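Local atomic coordinates of protein-glutamate methylesterase/protein-glutamine glutaminase (Thermotoga maritima, PDB entry 3SFT), a protein that probably removes methyl groups from methylglutamate residues of chemoreceptors, and deamidates specific glutamines in them, as part of bacterial chemotaxis signalling. Residues L86-Q91 with V95-D100; P36-Q41 with D113-K118; M43-T48 with P81-L86; K49-R54 with V77-G82. All coordinates share one frame; numbering follows the deposited sequence.

Interaction 1 (L86-Q91 with V95-D100); sequences LGLKAQ and VFFFLD
The Phe98 ring lies with one face against Gly87, whose CA sits 3.7 Å from the ring centroid and 11° off the ring normal. This is a CH-pi contact between cross-strand neighbours of a beta hairpin, strands 85-91 and 94-100. At the ring's edge is Leu88 O, and Lys89 CD approaches obliquely. The Phe97 ring, on the other side of the hairpin, has Gly87 O at its edge, in plane. Its CD1 is met by Leu86 CD1 at 3.6 Å. The Phe96 ring has Gln91 O in plane at its edge; the Gln91 amide stands 73° to this ring and brings OE1 near its CD2.

Gly87 and Phe98 form an antiparallel hydrogen-bonded pair, as do Lys89 and Phe96. The bond from Gly87 N to Phe98 O is short, 2.7 Å, and nearly in line with the carbonyl. In the return bond, Phe98 N lies well above the carbonyl plane of Gly87.

Phe98 CG stands between the backbone N and the carbonyl carbon (chi1 71°), which folds the ring over the neighbouring strand. A CB on Gly87 would clash with Phe98 CZ, so this ring position depends on the glycine. Were Phe98 an alanine, the ring would be gone, and Gly87 CA and the Lys89 methylenes would probably be left without their packing partner.

Leu86, Leu88, Val95, Phe97 and Leu99 share one face. It packs on Val38 of strand 37-41 and on helix 112-123. Within it, Leu88 CD2 meets Val95 CG1 at 3.8 Å.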
loop_
_atom_site.group_PDB
_atom_site.type_symbol
_atom_site.label_atom_id
_atom_site.label_comp_id
_atom_site.label_asym_id
_atom_site.label_seq_id
_atom_site.Cartn_x
_atom_site.Cartn_y
_atom_site.Cartn_z
ATOM N N LEU A 86 6.975 -8.193 2.206
ATOM C CA LEU A 86 7.638 -7.408 1.173
ATOM C C LEU A 86 8.429 -6.242 1.760
ATOM O O LEU A 86 7.854 -5.269 2.254
ATOM C CB LEU A 86 6.610 -6.894 0.167
ATOM C CG LEU A 86 7.162 -6.098 -1.015
ATOM C CD1 LEU A 86 8.084 -6.980 -1.849
ATOM C CD2 LEU A 86 6.007 -5.579 -1.862
ATOM N N GLY A 87 9.753 -6.343 1.701
ATOM C CA GLY A 87 10.589 -5.282 2.219
ATOM C C GLY A 87 11.072 -4.348 1.133
ATOM O O GLY A 87 10.872 -4.604 -0.054
ATOM N N LEU A 88 11.636 -3.221 1.554
ATOM C CA LEU A 88 12.206 -2.224 0.657
ATOM C C LEU A 88 13.563 -1.846 1.230
ATOM O O LEU A 88 13.726 -1.770 2.448
ATOM C CB LEU A 88 11.328 -0.972 0.553
ATOM C CG LEU A 88 10.085 -1.058 -0.334
ATOM C CD1 LEU A 88 8.896 -1.549 0.474
ATOM C CD2 LEU A 88 9.786 0.309 -0.915
ATOM N N LYS A 89 14.547 -1.663 0.356
ATOM C CA LYS A 89 15.890 -1.297 0.790
ATOM C C LYS A 89 16.480 -0.263 -0.151
ATOM O O LYS A 89 16.260 -0.314 -1.365
ATOM C CB LYS A 89 16.800 -2.531 0.858
ATOM C CG LYS A 89 16.965 -3.264 -0.467
ATOM C CD LYS A 89 17.692 -4.592 -0.296
ATOM C CE LYS A 89 17.667 -5.394 -1.587
ATOM N NZ LYS A 89 18.208 -6.766 -1.399
ATOM N N ALA A 90 17.183 0.706 0.426
ATOM C CA ALA A 90 17.813 1.762 -0.353
ATOM C C ALA A 90 19.268 1.387 -0.616
ATOM O O ALA A 90 20.006 1.035 0.305
ATOM C CB ALA A 90 17.731 3.091 0.392
ATOM N N GLN A 91 19.663 1.432 -1.884
ATOM C CA GLN A 91 21.031 1.094 -2.273
ATOM C C GLN A 91 21.491 2.017 -3.384
ATOM O O GLN A 91 20.854 2.092 -4.434
ATOM C CB GLN A 91 21.115 -0.364 -2.757
ATOM C CG GLN A 91 20.954 -1.420 -1.661
ATOM C CD GLN A 91 20.861 -2.837 -2.210
ATOM O OE1 GLN A 91 20.127 -3.097 -3.164
ATOM N NE2 GLN A 91 21.595 -3.761 -1.602
ATOM N N VAL A 95 15.874 2.327 -4.868
ATOM C CA VAL A 95 15.125 1.486 -3.938
ATOM C C VAL A 95 14.764 0.147 -4.575
ATOM O O VAL A 95 14.301 0.092 -5.716
ATOM C CB VAL A 95 13.851 2.197 -3.426
ATOM C CG1 VAL A 95 13.105 1.300 -2.440
ATOM C CG2 VAL A 95 14.231 3.505 -2.742
ATOM N N PHE A 96 14.990 -0.928 -3.824
ATOM C CA PHE A 96 14.726 -2.281 -4.301
ATOM C C PHE A 96 13.873 -3.083 -3.324
ATOM O O PHE A 96 13.903 -2.846 -2.116
ATOM C CB PHE A 96 16.056 -3.027 -4.519
ATOM C CG PHE A 96 16.969 -2.366 -5.516
ATOM C CD1 PHE A 96 16.922 -2.714 -6.863
ATOM C CD2 PHE A 96 17.871 -1.385 -5.112
ATOM C CE1 PHE A 96 17.759 -2.093 -7.799
ATOM C CE2 PHE A 96 18.713 -0.757 -6.041
ATOM C CZ PHE A 96 18.652 -1.116 -7.390
ATOM N N PHE A 97 13.121 -4.042 -3.856
ATOM C CA PHE A 97 12.285 -4.913 -3.038
ATOM C C PHE A 97 13.108 -6.098 -2.551
ATOM O O PHE A 97 14.119 -6.459 -3.151
ATOM C CB PHE A 97 11.141 -5.515 -3.867
ATOM C CG PHE A 97 10.074 -4.540 -4.256
ATOM C CD1 PHE A 97 9.311 -3.897 -3.287
ATOM C CD2 PHE A 97 9.796 -4.301 -5.597
ATOM C CE1 PHE A 97 8.283 -3.030 -3.647
ATOM C CE2 PHE A 97 8.773 -3.438 -5.967
ATOM C CZ PHE A 97 8.012 -2.801 -4.984
ATOM N N PHE A 98 12.663 -6.702 -1.462
ATOM C CA PHE A 98 13.293 -7.908 -0.954
ATOM C C PHE A 98 12.221 -8.725 -0.256
ATOM O O PHE A 98 11.311 -8.169 0.364
ATOM C CB PHE A 98 14.529 -7.645 -0.071
ATOM C CG PHE A 98 14.232 -7.059 1.284
ATOM C CD1 PHE A 98 13.849 -7.875 2.343
ATOM C CD2 PHE A 98 14.425 -5.702 1.522
ATOM C CE1 PHE A 98 13.669 -7.350 3.623
ATOM C CE2 PHE A 98 14.250 -5.166 2.797
ATOM C CZ PHE A 98 13.873 -5.994 3.849
ATOM N N LEU A 99 12.258 -10.032 -0.482
ATOM C CA LEU A 99 11.288 -10.934 0.111
ATOM C C LEU A 99 11.821 -11.482 1.423
ATOM O O LEU A 99 12.809 -12.215 1.463
ATOM C CB LEU A 99 10.932 -12.053 -0.872
ATOM C CG LEU A 99 10.276 -11.560 -2.167
ATOM C CD1 LEU A 99 9.959 -12.728 -3.083
ATOM C CD2 LEU A 99 9.009 -10.779 -1.845
ATOM N N ASP A 100 11.171 -11.071 2.501
ATOM C CA ASP A 100 11.555 -11.463 3.844
ATOM C C ASP A 100 10.642 -12.577 4.352
ATOM O O ASP A 100 9.428 -12.538 4.142
ATOM C CB ASP A 100 11.475 -10.226 4.746
ATOM C CG ASP A 100 11.896 -10.503 6.165
ATOM O OD1 ASP A 100 13.101 -10.384 6.470
ATOM O OD2 ASP A 100 11.009 -10.820 6.977
#

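Interaction 2 (P36-Q41 with D113-K118); sequences PIVVVQ and DFTLDK
This is a small buried packing contact between strand 37-41 of the central parallel sheet and helix 112-123, which packs on that sheet. It lies near the centre of the domain. Three side chains carry it: Val38 and Val40 on the strand, and Thr115 on the helix. The two valines are two residues apart, so both point to the helix.

Thr115 meets them with different branches. Its methyl CG2 lies 4.0 Å from Val38 CG1, the two side chains crossing at a slant. Its hydroxyl OG1 comes 3.5 Å from Val40 CG2, and here the side chains reach toward each other tip to tip. The methyl lies anti to the backbone N and the hydroxyl anti to the carbonyl carbon (chi1 -60°). This one torsion sets both branches against the strand.

The valine methyls offer OG1 no polar partner. Its hydrogen bond goes instead to Leu86 O of the hairpin, which satisfies a buried hydroxyl and probably helps to hold its rotation.

The predicted active-site residues His42 and Asp138 are close by, each with its side chain about 5 Å from that of Val40. Asp113 N is hydrogen-bonded to Asp138 OD1, so the helix start also reaches this site. Thr115 and Leu116 touch Val11 of strand 9-14, a neighbour of strand 37-41 in the sheet. Helix 112-123 thus rests on two adjacent strands, with strand 85-91 beside it.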
loop_
_atom_site.group_PDB
_atom_site.type_symbol
_atom_site.label_atom_id
_atom_site.label_comp_id
_atom_site.label_asym_id
_atom_site.label_seq_id
_atom_site.Cartn_x
_atom_site.Cartn_y
_atom_site.Cartn_z
ATOM N N PRO A 36 5.972 5.544 -7.218
ATOM C CA PRO A 36 5.685 4.111 -7.336
ATOM C C PRO A 36 4.617 3.745 -6.303
ATOM O O PRO A 36 4.522 4.386 -5.255
ATOM C CB PRO A 36 7.030 3.464 -7.013
ATOM C CG PRO A 36 7.704 4.474 -6.131
ATOM C CD PRO A 36 7.361 5.773 -6.788
ATOM N N ILE A 37 3.773 2.774 -6.628
ATOM C CA ILE A 37 2.724 2.349 -5.704
ATOM C C ILE A 37 2.934 0.892 -5.311
ATOM O O ILE A 37 3.219 0.047 -6.162
ATOM C CB ILE A 37 1.318 2.516 -6.325
ATOM C CG1 ILE A 37 1.081 3.979 -6.702
ATOM C CG2 ILE A 37 0.244 2.038 -5.351
ATOM C CD1 ILE A 37 -0.232 4.232 -7.388
ATOM N N VAL A 38 2.842 0.617 -4.015
ATOM C CA VAL A 38 3.005 -0.736 -3.492
ATOM C C VAL A 38 1.705 -1.151 -2.809
ATOM O O VAL A 38 1.168 -0.418 -1.974
ATOM C CB VAL A 38 4.167 -0.810 -2.471
ATOM C CG1 VAL A 38 4.321 -2.228 -1.951
ATOM C CG2 VAL A 38 5.468 -0.333 -3.113
ATOM N N VAL A 39 1.184 -2.311 -3.184
ATOM C CA VAL A 39 -0.055 -2.795 -2.599
ATOM C C VAL A 39 0.143 -4.113 -1.863
ATOM O O VAL A 39 0.642 -5.076 -2.435
ATOM C CB VAL A 39 -1.150 -3.002 -3.683
ATOM C CG1 VAL A 39 -2.413 -3.589 -3.060
ATOM C CG2 VAL A 39 -1.466 -1.684 -4.377
ATOM N N VAL A 40 -0.222 -4.132 -0.584
ATOM C CA VAL A 40 -0.142 -5.333 0.233
ATOM C C VAL A 40 -1.583 -5.733 0.546
ATOM O O VAL A 40 -2.240 -5.140 1.402
ATOM C CB VAL A 40 0.627 -5.100 1.558
ATOM C CG1 VAL A 40 0.669 -6.382 2.365
ATOM C CG2 VAL A 40 2.052 -4.615 1.280
ATOM N N GLN A 41 -2.076 -6.716 -0.193
ATOM C CA GLN A 41 -3.430 -7.227 -0.038
ATOM C C GLN A 41 -3.373 -8.602 0.616
ATOM O O GLN A 41 -2.690 -9.497 0.115
ATOM C CB GLN A 41 -4.089 -7.326 -1.428
ATOM C CG GLN A 41 -5.362 -8.183 -1.523
ATOM C CD GLN A 41 -6.561 -7.571 -0.831
ATOM O OE1 GLN A 41 -6.841 -6.389 -0.980
ATOM N NE2 GLN A 41 -7.300 -8.390 -0.099
ATOM N N ASP A 113 2.172 -3.759 7.651
ATOM C CA ASP A 113 2.998 -3.128 8.694
ATOM C C ASP A 113 4.493 -3.256 8.375
ATOM O O ASP A 113 5.260 -2.313 8.569
ATOM C CB ASP A 113 2.730 -3.745 10.076
ATOM C CG ASP A 113 1.490 -3.175 10.753
ATOM O OD1 ASP A 113 0.974 -2.126 10.308
ATOM O OD2 ASP A 113 1.036 -3.781 11.745
ATOM N N PHE A 114 4.897 -4.424 7.882
ATOM C CA PHE A 114 6.298 -4.661 7.530
ATOM C C PHE A 114 6.746 -3.753 6.382
ATOM O O PHE A 114 7.812 -3.130 6.455
ATOM C CB PHE A 114 6.515 -6.131 7.149
ATOM C CG PHE A 114 7.965 -6.500 6.948
ATOM C CD1 PHE A 114 8.685 -7.117 7.969
ATOM C CD2 PHE A 114 8.610 -6.235 5.742
ATOM C CE1 PHE A 114 10.025 -7.464 7.789
ATOM C CE2 PHE A 114 9.945 -6.578 5.553
ATOM C CZ PHE A 114 10.654 -7.192 6.578
ATOM N N THR A 115 5.944 -3.687 5.320
ATOM C CA THR A 115 6.275 -2.850 4.164
ATOM C C THR A 115 6.339 -1.361 4.528
ATOM O O THR A 115 7.237 -0.639 4.076
ATOM C CB THR A 115 5.274 -3.070 3.008
ATOM O OG1 THR A 115 5.321 -4.443 2.598
ATOM C CG2 THR A 115 5.619 -2.192 1.808
ATOM N N LEU A 116 5.386 -0.908 5.340
ATOM C CA LEU A 116 5.337 0.486 5.768
ATOM C C LEU A 116 6.513 0.841 6.664
ATOM O O LEU A 116 7.040 1.947 6.593
ATOM C CB LEU A 116 4.015 0.780 6.473
ATOM C CG LEU A 116 2.810 0.934 5.540
ATOM C CD1 LEU A 116 1.506 0.781 6.298
ATOM C CD2 LEU A 116 2.878 2.287 4.877
ATOM N N ASP A 117 6.922 -0.102 7.509
ATOM C CA ASP A 117 8.058 0.104 8.398
ATOM C C ASP A 117 9.283 0.413 7.540
ATOM O O ASP A 117 9.990 1.396 7.774
ATOM C CB ASP A 117 8.307 -1.157 9.237
ATOM C CG ASP A 117 9.566 -1.062 10.094
ATOM O OD1 ASP A 117 9.828 0.016 10.671
ATOM O OD2 ASP A 117 10.294 -2.076 10.197
ATOM N N LYS A 118 9.510 -0.422 6.528
ATOM C CA LYS A 118 10.636 -0.234 5.633
ATOM C C LYS A 118 10.503 1.029 4.789
ATOM O O LYS A 118 11.435 1.827 4.737
ATOM C CB LYS A 118 10.830 -1.465 4.742
ATOM C CG LYS A 118 11.214 -2.718 5.510
ATOM C CD LYS A 118 12.408 -2.443 6.420
ATOM C CE LYS A 118 12.788 -3.670 7.235
ATOM N NZ LYS A 118 11.660 -4.146 8.075
#

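Interaction 3 (M43-T48 with P81-L86); sequences MPPGFT and PGDFHL
Pro45 lays its ring carbon CB against the carboxylate of Asp83, with CB 3.7 Å from OD1 and 3.8 Å from OD2. The contact is van der Waals. Asp83 CG stands anti to its own carbonyl carbon (chi1 -62°), and the end of the side chain comes nearer to Pro45 than its base does.

Beside this pair the backbones come close. The CA atoms of Pro45 and Gly82 are 4.6 Å apart. A CB on Gly82 would point at Pro45 and sit tight against its CA, so the lack of a side chain allows this approach. Pro45 and Gly46 are the central residues of a type II beta turn from Pro44 to Phe47. Gly46 takes a positive phi (98°), where a side chain would press on the carbonyl O before it. The turn's own bond, Phe47 N to Pro44 O, is weak at 3.4 Å.

Thr48 makes the second point of contact. Its OG1 lies 3.5 Å from Pro81 CA and 3.6 Å from Gly82 N. Neither is a hydrogen bond. The hydroxyl is bonded to Glu65 OE1, at the end of strand 62-65.

This is surface packing of two loops. His42, predicted to be catalytic, directly precedes the loop 43-48, and its side chain is about 8 Å from that of Thr48. The loop leads from strand 37-41 into helix 48-58. Its partner leads from strand 76-79 into strand 85-91, and there Pro81 and Phe84 touch Leu99 of strand 94-100.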
loop_
_atom_site.group_PDB
_atom_site.type_symbol
_atom_site.label_atom_id
_atom_site.label_comp_id
_atom_site.label_asym_id
_atom_site.label_seq_id
_atom_site.Cartn_x
_atom_site.Cartn_y
_atom_site.Cartn_z
ATOM N N MET A 43 -4.242 -12.188 1.344
ATOM C CA MET A 43 -4.845 -13.202 0.495
ATOM C C MET A 43 -4.045 -14.490 0.601
ATOM O O MET A 43 -2.827 -14.455 0.797
ATOM C CB MET A 43 -4.858 -12.709 -0.957
ATOM C CG MET A 43 -6.150 -13.014 -1.701
ATOM S SD MET A 43 -6.632 -11.697 -2.830
ATOM C CE MET A 43 -5.067 -11.442 -3.732
ATOM N N PRO A 44 -4.723 -15.652 0.514
ATOM C CA PRO A 44 -4.035 -16.943 0.600
ATOM C C PRO A 44 -2.948 -17.014 -0.472
ATOM O O PRO A 44 -3.034 -16.331 -1.499
ATOM C CB PRO A 44 -5.157 -17.939 0.310
ATOM C CG PRO A 44 -6.354 -17.259 0.879
ATOM C CD PRO A 44 -6.177 -15.847 0.380
ATOM N N PRO A 45 -1.905 -17.826 -0.240
ATOM C CA PRO A 45 -0.823 -17.946 -1.224
ATOM C C PRO A 45 -1.322 -18.401 -2.596
ATOM O O PRO A 45 -2.165 -19.293 -2.699
ATOM C CB PRO A 45 0.112 -18.978 -0.581
ATOM C CG PRO A 45 -0.806 -19.792 0.293
ATOM C CD PRO A 45 -1.678 -18.724 0.906
ATOM N N GLY A 46 -0.834 -17.742 -3.641
ATOM C CA GLY A 46 -1.225 -18.095 -4.994
ATOM C C GLY A 46 -2.326 -17.252 -5.614
ATOM O O GLY A 46 -2.656 -17.448 -6.784
ATOM N N PHE A 47 -2.881 -16.306 -4.863
ATOM C CA PHE A 47 -3.959 -15.468 -5.385
ATOM C C PHE A 47 -3.591 -14.022 -5.683
ATOM O O PHE A 47 -4.318 -13.341 -6.406
ATOM C CB PHE A 47 -5.164 -15.503 -4.446
ATOM C CG PHE A 47 -5.847 -16.833 -4.395
ATOM C CD1 PHE A 47 -6.892 -17.123 -5.264
ATOM C CD2 PHE A 47 -5.440 -17.799 -3.487
ATOM C CE1 PHE A 47 -7.524 -18.362 -5.229
ATOM C CE2 PHE A 47 -6.061 -19.042 -3.440
ATOM C CZ PHE A 47 -7.107 -19.325 -4.314
ATOM N N THR A 48 -2.479 -13.547 -5.125
ATOM C CA THR A 48 -2.043 -12.167 -5.348
ATOM C C THR A 48 -1.780 -11.845 -6.827
ATOM O O THR A 48 -1.944 -10.701 -7.255
ATOM C CB THR A 48 -0.800 -11.806 -4.491
ATOM O OG1 THR A 48 0.254 -12.747 -4.739
ATOM C CG2 THR A 48 -1.155 -11.812 -3.001
ATOM N N PRO A 81 3.664 -10.461 -3.269
ATOM C CA PRO A 81 3.416 -11.889 -3.487
ATOM C C PRO A 81 3.216 -12.616 -2.154
ATOM O O PRO A 81 3.631 -12.117 -1.102
ATOM C CB PRO A 81 4.693 -12.347 -4.191
ATOM C CG PRO A 81 5.735 -11.501 -3.549
ATOM C CD PRO A 81 5.078 -10.133 -3.535
ATOM N N GLY A 82 2.597 -13.794 -2.202
ATOM C CA GLY A 82 2.347 -14.557 -0.990
ATOM C C GLY A 82 3.563 -15.230 -0.375
ATOM O O GLY A 82 4.629 -15.284 -0.985
ATOM N N ASP A 83 3.398 -15.699 0.861
ATOM C CA ASP A 83 4.440 -16.398 1.620
ATOM C C ASP A 83 5.593 -15.553 2.166
ATOM O O ASP A 83 6.373 -16.035 2.990
ATOM C CB ASP A 83 5.009 -17.566 0.802
ATOM C CG ASP A 83 3.965 -18.621 0.476
ATOM O OD1 ASP A 83 3.254 -19.058 1.410
ATOM O OD2 ASP A 83 3.867 -19.015 -0.710
ATOM N N PHE A 84 5.704 -14.304 1.719
ATOM C CA PHE A 84 6.790 -13.428 2.171
ATOM C C PHE A 84 6.306 -12.034 2.559
ATOM O O PHE A 84 5.267 -11.570 2.089
ATOM C CB PHE A 84 7.829 -13.219 1.056
ATOM C CG PHE A 84 8.473 -14.479 0.546
ATOM C CD1 PHE A 84 9.610 -14.993 1.156
ATOM C CD2 PHE A 84 7.989 -15.105 -0.601
ATOM C CE1 PHE A 84 10.262 -16.114 0.627
ATOM C CE2 PHE A 84 8.631 -16.224 -1.136
ATOM C CZ PHE A 84 9.768 -16.729 -0.523
ATOM N N HIS A 85 7.065 -11.382 3.435
ATOM C CA HIS A 85 6.789 -10.002 3.824
ATOM C C HIS A 85 7.572 -9.240 2.761
ATOM O O HIS A 85 8.681 -9.647 2.399
ATOM C CB HIS A 85 7.371 -9.677 5.199
ATOM C CG HIS A 85 6.541 -10.169 6.342
ATOM N ND1 HIS A 85 5.196 -9.900 6.454
ATOM C CD2 HIS A 85 6.871 -10.902 7.432
ATOM C CE1 HIS A 85 4.730 -10.447 7.562
ATOM N NE2 HIS A 85 5.725 -11.061 8.173
ATOM N N LEU A 86 6.975 -8.193 2.206
ATOM C CA LEU A 86 7.638 -7.408 1.173
ATOM C C LEU A 86 8.429 -6.242 1.760
ATOM O O LEU A 86 7.854 -5.269 2.254
ATOM C CB LEU A 86 6.610 -6.894 0.167
ATOM C CG LEU A 86 7.162 -6.098 -1.015
ATOM C CD1 LEU A 86 8.084 -6.980 -1.849
ATOM C CD2 LEU A 86 6.007 -5.579 -1.862
#

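Interaction 4 (K49-R54 with V77-G82); sequences KSLAMR and VYIAPG
Ile79 turns CG1 anti to its carbonyl carbon (chi1 -54°) and CG2 anti to its backbone N, which offers the two branches to different residues of helix 48-58. CG1 packs on Ala52, 3.9 Å from both its CA and its CB. CG2 meets Leu51 CD2 at 4.2 Å. Leu51 extends its CG anti to the backbone N (chi1 -179°), and its side chain crosses that of Ile79 at about a right angle.

The helix therefore packs on the strand through two consecutive residues, with Ile79 set against both. The small Ala52 lets the isoleucine come up to the helix backbone, where the CA atoms of Ala52 and Ile79 are 6.2 Å apart.

This is helix-on-sheet packing in a doubly wound alpha/beta domain. Strand 76-79 lies between strands 62-65 and 37-41 in the parallel sheet. Ile79 also touches Val39 of strand 37-41, while Leu51 reaches Gln41 there and Pro19 of helix 18-22. Arg54, a turn further along, forms a salt bridge with Asp23.

All three contact residues are buried and meet through carbon atoms alone. The contact between these two segments thus rests on close apolar packing, with no polar group to set its direction.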
loop_
_atom_site.group_PDB
_atom_site.type_symbol
_atom_site.label_atom_id
_atom_site.label_comp_id
_atom_site.label_asym_id
_atom_site.label_seq_id
_atom_site.Cartn_x
_atom_site.Cartn_y
_atom_site.Cartn_z
ATOM N N LYS A 49 -1.399 -12.860 -7.598
ATOM C CA LYS A 49 -1.130 -12.699 -9.026
ATOM C C LYS A 49 -2.409 -12.387 -9.814
ATOM O O LYS A 49 -2.366 -11.681 -10.828
ATOM C CB LYS A 49 -0.476 -13.969 -9.577
ATOM C CG LYS A 49 -0.239 -13.963 -11.080
ATOM C CD LYS A 49 1.197 -13.611 -11.439
ATOM C CE LYS A 49 1.367 -13.497 -12.947
ATOM N NZ LYS A 49 0.568 -14.532 -13.676
ATOM N N SER A 50 -3.544 -12.911 -9.348
ATOM C CA SER A 50 -4.827 -12.675 -10.016
ATOM C C SER A 50 -5.181 -11.200 -9.894
ATOM O O SER A 50 -5.653 -10.579 -10.848
ATOM C CB SER A 50 -5.940 -13.539 -9.405
ATOM O OG SER A 50 -6.261 -13.135 -8.082
ATOM N N LEU A 51 -4.917 -10.647 -8.714
ATOM C CA LEU A 51 -5.172 -9.245 -8.430
ATOM C C LEU A 51 -4.372 -8.346 -9.372
ATOM O O LEU A 51 -4.907 -7.374 -9.907
ATOM C CB LEU A 51 -4.822 -8.929 -6.977
ATOM C CG LEU A 51 -5.067 -7.487 -6.538
ATOM C CD1 LEU A 51 -6.512 -7.088 -6.812
ATOM C CD2 LEU A 51 -4.727 -7.342 -5.066
ATOM N N ALA A 52 -3.102 -8.687 -9.587
ATOM C CA ALA A 52 -2.236 -7.914 -10.479
ATOM C C ALA A 52 -2.837 -7.846 -11.877
ATOM O O ALA A 52 -2.964 -6.765 -12.450
ATOM C CB ALA A 52 -0.833 -8.524 -10.529
ATOM N N MET A 53 -3.248 -8.997 -12.399
ATOM C CA MET A 53 -3.848 -9.071 -13.733
ATOM C C MET A 53 -5.152 -8.289 -13.822
ATOM O O MET A 53 -5.390 -7.572 -14.795
ATOM C CB MET A 53 -4.097 -10.527 -14.132
ATOM C CG MET A 53 -2.836 -11.313 -14.456
ATOM S SD MET A 53 -3.221 -12.991 -15.011
ATOM C CE MET A 53 -3.202 -13.864 -13.458
ATOM N N ARG A 54 -5.989 -8.438 -12.799
ATOM C CA ARG A 54 -7.276 -7.750 -12.715
ATOM C C ARG A 54 -7.102 -6.236 -12.851
ATOM O O ARG A 54 -7.775 -5.598 -13.666
ATOM C CB ARG A 54 -7.933 -8.075 -11.372
ATOM C CG ARG A 54 -9.181 -7.268 -11.017
ATOM C CD ARG A 54 -9.319 -7.213 -9.500
ATOM N NE ARG A 54 -10.574 -6.626 -9.041
ATOM C CZ ARG A 54 -11.506 -7.302 -8.375
ATOM N NH1 ARG A 54 -11.328 -8.591 -8.105
ATOM N NH2 ARG A 54 -12.575 -6.675 -7.906
ATOM N N VAL A 77 2.602 -0.354 -10.270
ATOM C CA VAL A 77 1.833 -0.686 -9.083
ATOM C C VAL A 77 2.252 -2.125 -8.789
ATOM O O VAL A 77 2.053 -3.024 -9.611
ATOM C CB VAL A 77 0.309 -0.590 -9.344
ATOM C CG1 VAL A 77 -0.476 -0.980 -8.088
ATOM C CG2 VAL A 77 -0.057 0.829 -9.756
ATOM N N TYR A 78 2.920 -2.319 -7.656
ATOM C CA TYR A 78 3.415 -3.636 -7.274
ATOM C C TYR A 78 2.556 -4.334 -6.219
ATOM O O TYR A 78 2.313 -3.783 -5.149
ATOM C CB TYR A 78 4.849 -3.522 -6.760
ATOM C CG TYR A 78 5.801 -2.798 -7.690
ATOM C CD1 TYR A 78 6.485 -3.485 -8.694
ATOM C CD2 TYR A 78 6.033 -1.429 -7.552
ATOM C CE1 TYR A 78 7.375 -2.827 -9.538
ATOM C CE2 TYR A 78 6.922 -0.760 -8.389
ATOM C CZ TYR A 78 7.590 -1.466 -9.379
ATOM O OH TYR A 78 8.468 -0.817 -10.207
ATOM N N ILE A 79 2.110 -5.548 -6.531
ATOM C CA ILE A 79 1.295 -6.338 -5.614
ATOM C C ILE A 79 2.233 -7.283 -4.861
ATOM O O ILE A 79 3.008 -8.015 -5.483
ATOM C CB ILE A 79 0.243 -7.197 -6.374
ATOM C CG1 ILE A 79 -0.618 -6.328 -7.300
ATOM C CG2 ILE A 79 -0.609 -7.971 -5.397
ATOM C CD1 ILE A 79 -1.273 -5.124 -6.635
ATOM N N ALA A 80 2.181 -7.261 -3.532
ATOM C CA ALA A 80 3.041 -8.135 -2.735
ATOM C C ALA A 80 2.675 -9.610 -2.945
ATOM O O ALA A 80 1.507 -9.977 -2.871
ATOM C CB ALA A 80 2.945 -7.764 -1.257
ATOM N N PRO A 81 3.664 -10.461 -3.269
ATOM C CA PRO A 81 3.416 -11.889 -3.487
ATOM C C PRO A 81 3.216 -12.616 -2.154
ATOM O O PRO A 81 3.631 -12.117 -1.102
ATOM C CB PRO A 81 4.693 -12.347 -4.191
ATOM C CG PRO A 81 5.735 -11.501 -3.549
ATOM C CD PRO A 81 5.078 -10.133 -3.535
ATOM N N GLY A 82 2.597 -13.794 -2.202
ATOM C CA GLY A 82 2.347 -14.557 -0.990
ATOM C C GLY A 82 3.563 -15.230 -0.375
ATOM O O GLY A 82 4.629 -15.284 -0.985
#

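Overall arrangement
All four contacts lie in the methylesterase catalytic domain. Interactions 3 and 4 are neighbours, with centres 9 Å apart, and share Pro81 and Gly82. Interaction 1 follows them along the chain, its centre about 16 Å from that of interaction 3 and 17 Å from that of interaction 4. Interaction 2 joins the outer ends of this region, 36-41 and 113-118, so the other three are nested inside its loop. Strands 37-41 and 76-79 are adjacent in the parallel sheet, linking interactions 2 and 4. Leu86 belongs to interactions 1 and 3, and its O bonds to Thr115 of interaction 2. Together they join the hairpin, helices 48-58 and 112-123 and the parallel sheet; interaction 2 comes closest to the predicted active-site residues.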